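Local structure of enoyl-CoA hydratase (Mycobacterium tuberculosis, 4JJT) at residues A[78-82]-A[227-231]. The protein probably acts as a lyase of the crotonase family, hydrating the double bond of enoyl-CoA thioesters. Residues are numbered along the deposited sequence.
Sequences ALPDI and KQFRT
Residues 78-82 run extended, with phi/psi from -65/120 at L79 to -126/115 at I82, beside one helical turn, 227-231, in which T231 N and T231 OG1 both donate to K227 O (3.2 and 2.8 Å). The CA atoms of L79 and R230 come closest, 6.1 Å apart; no hydrogen bond crosses. CA-to-CB bonds of L79 and D81 point toward the helix, those of P80 and I82 away. R230 (chi1 m, chi2 t) reaches along the loop: its CD lies 4.1 Å from L79 O and 4.0 Å from P80 O, and D81 CB sits over one guanidinium face, 3.3 Å from NH2. The long C-terminal helix 197-237 of this crotonase-like fold thus meets the loop between strands 54-59 and 93-97 at the surface, where F229 packs on A202 of a second subunit and K227 on S83 of a third. D81 OD1 is 4.0 Å from K227 NZ and 4.1 Å from R230 NH2, attraction beyond salt-bridge range. L79 CD2 touches F229 CE2 at 4.2 Å.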
# COMPACT_ATOMS: atom_id res chain seq x y z
N ALA A 78 28.64 -16.23 15.20
CA ALA A 78 28.18 -15.29 14.18
C ALA A 78 27.05 -14.42 14.70
O ALA A 78 26.49 -14.68 15.77
CB ALA A 78 27.74 -16.04 12.93
N LEU A 79 26.71 -13.38 13.94
CA LEU A 79 25.70 -12.41 14.35
C LEU A 79 24.31 -13.03 14.47
O LEU A 79 23.77 -13.54 13.49
CB LEU A 79 25.68 -11.23 13.39
CG LEU A 79 25.43 -9.86 14.02
CD1 LEU A 79 26.43 -9.59 15.14
CD2 LEU A 79 25.51 -8.77 12.96
N PRO A 80 23.74 -12.98 15.69
CA PRO A 80 22.47 -13.61 16.07
C PRO A 80 21.26 -13.11 15.29
O PRO A 80 21.01 -11.91 15.22
CB PRO A 80 22.32 -13.22 17.55
CG PRO A 80 23.71 -12.93 18.00
CD PRO A 80 24.38 -12.30 16.82
N ASP A 81 20.51 -14.04 14.71
CA ASP A 81 19.28 -13.71 13.99
C ASP A 81 18.05 -14.28 14.70
O ASP A 81 17.94 -15.49 14.91
CB ASP A 81 19.35 -14.19 12.54
CG ASP A 81 19.75 -15.64 12.41
OD1 ASP A 81 19.56 -16.22 11.32
OD2 ASP A 81 20.25 -16.21 13.41
N ILE A 82 17.13 -13.40 15.06
CA ILE A 82 15.98 -13.78 15.89
C ILE A 82 14.66 -13.37 15.23
O ILE A 82 14.38 -12.19 15.06
CB ILE A 82 16.06 -13.14 17.29
CG1 ILE A 82 17.41 -13.44 17.96
CG2 ILE A 82 14.92 -13.64 18.17
CD1 ILE A 82 18.47 -12.36 17.73
N LYS A 227 18.50 -9.00 7.57
CA LYS A 227 19.13 -10.14 6.92
C LYS A 227 20.34 -9.70 6.10
O LYS A 227 21.36 -10.37 6.06
CB LYS A 227 18.12 -10.85 6.02
CG LYS A 227 18.70 -12.00 5.22
CD LYS A 227 19.10 -13.15 6.13
CE LYS A 227 17.89 -13.73 6.83
NZ LYS A 227 18.26 -14.83 7.76
N GLN A 228 20.20 -8.55 5.44
CA GLN A 228 21.25 -8.02 4.58
C GLN A 228 22.42 -7.50 5.40
O GLN A 228 23.57 -7.52 4.95
CB GLN A 228 20.69 -6.89 3.70
CG GLN A 228 21.54 -6.58 2.49
CD GLN A 228 21.00 -5.41 1.69
OE1 GLN A 228 20.41 -4.48 2.24
NE2 GLN A 228 21.19 -5.45 0.38
N PHE A 229 22.13 -7.04 6.61
CA PHE A 229 23.17 -6.50 7.48
C PHE A 229 23.99 -7.60 8.13
O PHE A 229 25.21 -7.49 8.25
CB PHE A 229 22.57 -5.59 8.55
CG PHE A 229 23.59 -4.98 9.47
CD1 PHE A 229 24.37 -3.92 9.04
CD2 PHE A 229 23.75 -5.45 10.76
CE1 PHE A 229 25.30 -3.36 9.88
CE2 PHE A 229 24.69 -4.89 11.60
CZ PHE A 229 25.46 -3.84 11.16
N ARG A 230 23.31 -8.67 8.54
CA ARG A 230 23.98 -9.82 9.14
C ARG A 230 24.88 -10.50 8.12
O ARG A 230 25.95 -11.01 8.47
CB ARG A 230 22.95 -10.81 9.67
CG ARG A 230 22.06 -10.26 10.77
CD ARG A 230 21.09 -11.30 11.29
NE ARG A 230 19.71 -10.85 11.20
CZ ARG A 230 18.78 -11.42 10.43
NH1 ARG A 230 17.55 -10.93 10.42
NH2 ARG A 230 19.09 -12.47 9.69
N THR A 231 24.44 -10.52 6.87
CA THR A 231 25.18 -11.17 5.79
C THR A 231 26.52 -10.48 5.54
O THR A 231 27.54 -11.15 5.33
CB THR A 231 24.36 -11.17 4.49
OG1 THR A 231 23.16 -11.93 4.68
CG2 THR A 231 25.15 -11.79 3.35